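Local coordinates for polymeric Immunoglobulin Receptor (Oncorhynchus mykiss, PDB 5F1S), which probably binds polymeric immunoglobulins and carries them across epithelia to mucosal surfaces, its ectodomain being released as secretory component, at residues L8-L11 and E12-V16; G95-W98 and S99-T103. One frame throughout, in Å; residues are numbered along the deposited sequence.

Contact 1 of 2, residues L8-L11 and E12-V16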
# COMPACT_ATOMS: atom_id res chain seq x y z
N LEU A 8 -0.19 5.98 7.78
CA LEU A 8 -0.11 5.10 6.62
C LEU A 8 -1.40 4.34 6.49
O LEU A 8 -2.01 3.98 7.50
CB LEU A 8 1.01 4.01 6.74
CG LEU A 8 2.47 4.38 6.96
CD1 LEU A 8 3.30 3.13 7.18
CD2 LEU A 8 2.97 5.12 5.73
N ALA A 9 -1.76 4.03 5.24
CA ALA A 9 -2.82 3.08 4.94
C ALA A 9 -2.24 2.02 4.02
O ALA A 9 -1.56 2.33 3.04
CB ALA A 9 -4.03 3.77 4.30
N VAL A 10 -2.45 0.76 4.35
CA VAL A 10 -1.85 -0.31 3.59
C VAL A 10 -2.88 -1.42 3.43
O VAL A 10 -3.60 -1.74 4.39
CB VAL A 10 -0.59 -0.81 4.31
CG1 VAL A 10 -0.94 -1.31 5.70
CG2 VAL A 10 0.07 -1.90 3.53
N LEU A 11 -2.90 -2.05 2.27
CA LEU A 11 -3.80 -3.19 2.06
C LEU A 11 -3.36 -4.42 2.85
O LEU A 11 -2.17 -4.76 2.92
CB LEU A 11 -3.85 -3.55 0.58
CG LEU A 11 -4.46 -2.53 -0.37
CD1 LEU A 11 -4.19 -2.87 -1.81
CD2 LEU A 11 -5.91 -2.45 -0.13
N GLU A 12 -4.34 -5.14 3.41
CA GLU A 12 -4.05 -6.32 4.21
C GLU A 12 -3.21 -7.31 3.41
O GLU A 12 -3.48 -7.59 2.25
CB GLU A 12 -5.35 -6.99 4.65
CG GLU A 12 -5.18 -8.02 5.73
CD GLU A 12 -6.50 -8.60 6.23
OE1 GLU A 12 -7.39 -8.84 5.38
OE2 GLU A 12 -6.64 -8.83 7.46
N GLY A 13 -2.16 -7.81 4.05
CA GLY A 13 -1.23 -8.70 3.40
C GLY A 13 0.08 -8.07 2.97
O GLY A 13 1.05 -8.80 2.77
N ARG A 14 0.12 -6.76 2.78
CA ARG A 14 1.32 -6.07 2.37
C ARG A 14 2.21 -5.76 3.57
O ARG A 14 1.86 -5.96 4.74
CB ARG A 14 0.97 -4.74 1.67
CG ARG A 14 0.11 -4.77 0.35
CD ARG A 14 0.79 -5.42 -0.75
NE ARG A 14 0.38 -4.94 -2.10
CZ ARG A 14 -0.79 -5.22 -2.69
NH1 ARG A 14 -1.74 -5.90 -2.07
NH2 ARG A 14 -1.03 -4.81 -3.91
N SER A 15 3.41 -5.30 3.25
CA SER A 15 4.44 -4.99 4.24
C SER A 15 4.62 -3.49 4.29
O SER A 15 4.31 -2.80 3.32
CB SER A 15 5.76 -5.65 3.84
OG SER A 15 5.60 -7.04 3.88
N VAL A 16 5.15 -2.98 5.41
CA VAL A 16 5.59 -1.59 5.48
C VAL A 16 7.04 -1.54 5.95
O VAL A 16 7.50 -2.39 6.70
CB VAL A 16 4.71 -0.71 6.40
CG1 VAL A 16 3.28 -0.60 5.83
CG2 VAL A 16 4.70 -1.23 7.82
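Arg14 folds back over Leu11 at the type II beta turn that runs from Leu11 to Arg14. The turn is closed by Arg14 N, which donates to Leu11 O at 3.0 Å with an N-H...O angle of 165°. Gly13 takes the positive-phi position of the turn, where a CB would press on the carbonyl O of Glu12.

Arg14 CB and CG both lie against Leu11 O, each at 3.4 Å. CB also meets Val10 CG2 at 3.5 Å, the two side chains crossing at a slant. The chain then bends at chi2 (-65°), which sets the guanidinium alongside the leucine, both side chains pointing the same way. Leu11 CD1 covers one face of the guanidinium, 3.9 Å from Arg14 NH1. At the tip, NH1 is hydrogen-bonded to Tyr135 O and NH2 to Lys177 O. Leu134 touches both Leu11 and Arg14.

Further along, Val16 CG1 meets Leu8 CD1 tip to tip at 4.0 Å and touches Val10 CG2 at 4.2 Å. Within the turn, Glu12 points away from strand 8-11, and Gln112 NE2 and Lys82 N hydrogen-bond to its carboxylate.

Strand 8-11 runs parallel to strand 103-111, as the A' strand of a V-set domain does, and the turn returns the chain to strand 16-22. The guanidinium gives its N-H groups to two carbonyls of the second immunoglobulin domain while a leucine methyl lies on its face. The turn therefore joins the two domains by polar and apolar contacts together.

Contact 2 of 2, residues G95-W98 and S99-T103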
# COMPACT_ATOMS: atom_id res chain seq x y z
N GLY A 95 17.60 7.06 29.53
CA GLY A 95 17.02 7.65 30.71
C GLY A 95 17.29 9.14 30.80
O GLY A 95 18.24 9.66 30.22
N GLY A 96 16.45 9.83 31.57
CA GLY A 96 16.72 11.22 31.92
C GLY A 96 16.56 12.21 30.79
O GLY A 96 17.17 13.27 30.83
N VAL A 97 15.72 11.90 29.79
CA VAL A 97 15.47 12.78 28.66
C VAL A 97 13.95 12.88 28.52
O VAL A 97 13.23 11.92 28.82
CB VAL A 97 16.11 12.22 27.36
CG1 VAL A 97 15.74 13.03 26.14
CG2 VAL A 97 17.63 12.20 27.51
N TRP A 98 13.47 14.03 28.07
CA TRP A 98 12.04 14.20 27.86
C TRP A 98 11.51 13.16 26.87
O TRP A 98 12.05 13.04 25.77
CB TRP A 98 11.81 15.58 27.30
CG TRP A 98 10.40 15.95 27.30
CD1 TRP A 98 9.44 15.50 28.15
CD2 TRP A 98 9.77 16.86 26.41
NE1 TRP A 98 8.23 16.09 27.85
CE2 TRP A 98 8.41 16.92 26.78
CE3 TRP A 98 10.22 17.63 25.34
CZ2 TRP A 98 7.49 17.71 26.10
CZ3 TRP A 98 9.30 18.43 24.67
CH2 TRP A 98 7.96 18.47 25.05
N SER A 99 10.47 12.41 27.26
CA SER A 99 9.98 11.34 26.38
C SER A 99 9.64 11.86 24.98
O SER A 99 9.87 11.15 23.98
CB SER A 99 8.75 10.66 27.01
OG SER A 99 7.73 11.60 27.07
N ALA A 100 9.17 13.10 24.86
CA ALA A 100 8.87 13.63 23.53
C ALA A 100 10.12 13.78 22.66
O ALA A 100 9.99 13.81 21.44
CB ALA A 100 8.18 14.99 23.61
N ASP A 101 11.30 13.90 23.26
CA ASP A 101 12.52 14.04 22.47
C ASP A 101 12.99 12.71 21.87
O ASP A 101 13.86 12.74 21.01
CB ASP A 101 13.68 14.60 23.31
CG ASP A 101 13.52 16.09 23.66
OD1 ASP A 101 12.88 16.83 22.88
OD2 ASP A 101 14.09 16.51 24.70
N VAL A 102 12.51 11.57 22.36
CA VAL A 102 13.11 10.28 21.98
C VAL A 102 12.04 9.30 21.51
O VAL A 102 12.27 8.08 21.48
CB VAL A 102 13.92 9.67 23.14
CG1 VAL A 102 15.18 10.49 23.31
CG2 VAL A 102 13.15 9.62 24.43
N THR A 103 10.87 9.82 21.13
CA THR A 103 9.82 8.94 20.61
C THR A 103 9.07 9.69 19.49
O THR A 103 9.13 10.92 19.37
CB THR A 103 8.79 8.50 21.69
OG1 THR A 103 8.09 9.67 22.17
CG2 THR A 103 9.42 7.71 22.88
O HOH W 1 15.07 16.18 27.15
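The backbone makes one tight turn in which Asp101 N donates to Trp98 O at 2.8 Å through a bent bond (N-H...O angle 146°), and a second follows as Val102 N donates to Ser99 O, with helical angles from Ser99 to Asp101 but no regular helix.

Trp98 CG is anti to the backbone N (chi1 -169°), which carries the indole over Ala100. The methyl CB of Ala100 lies 3.5 Å from the centroid of the six-membered ring, almost exactly on its normal. This is a CH-pi contact with one face of the ring. Asp101 crosses the indole at about a right angle, its carboxylate plane perpendicular to the ring. Its OD1 approaches Trp98 CE3 obliquely, at 3.7 Å. The other oxygen, OD2, accepts from a water at 2.7 Å. That same water accepts from Trp98 N, so it bridges the backbone and the carboxylate.

Val97 CG1 packs on Asp101 CB and on Val102 CG1, both at 3.8 Å. Tyr26 touches Val97 and Val102, and Val92 also touches Val102. Val102 is the buried member of this patch. Ser99 O has a second donor, Thr103 OG1 at 2.9 Å, which reaches it from the face opposite to Val102 N.

The loop links strands 86-92 and 103-111, the F and G strands of a V-set domain, and so corresponds to CDR3. Two turn bonds, a threonine hydroxyl and a bridging water fix its backbone. Trp98 is exposed: a methyl lies over one face of its indole, and a crystal neighbour also touches the residue. The carboxylate oxygen beside CE3 would probably be weakly attracted to the C-H there.

Both contacts belong to the first immunoglobulin domain, with centres about 29 Å apart and no touch between them. Both meet strand 103-111: contact 1 lies beside it through strand 8-11, and contact 2 ends on its first residue. Contact 1 is partly buried, near the centre of the chain, and faces the second domain. Contact 2 is a surface contact, about 31 Å from that centre. Each is pinned by a backbone N-H to O bond that closes a four-residue turn. Their side chains differ. In contact 1 the charged groups end on protein partners, whereas in contact 2 the carboxylate uses water and an aromatic face meets a methyl.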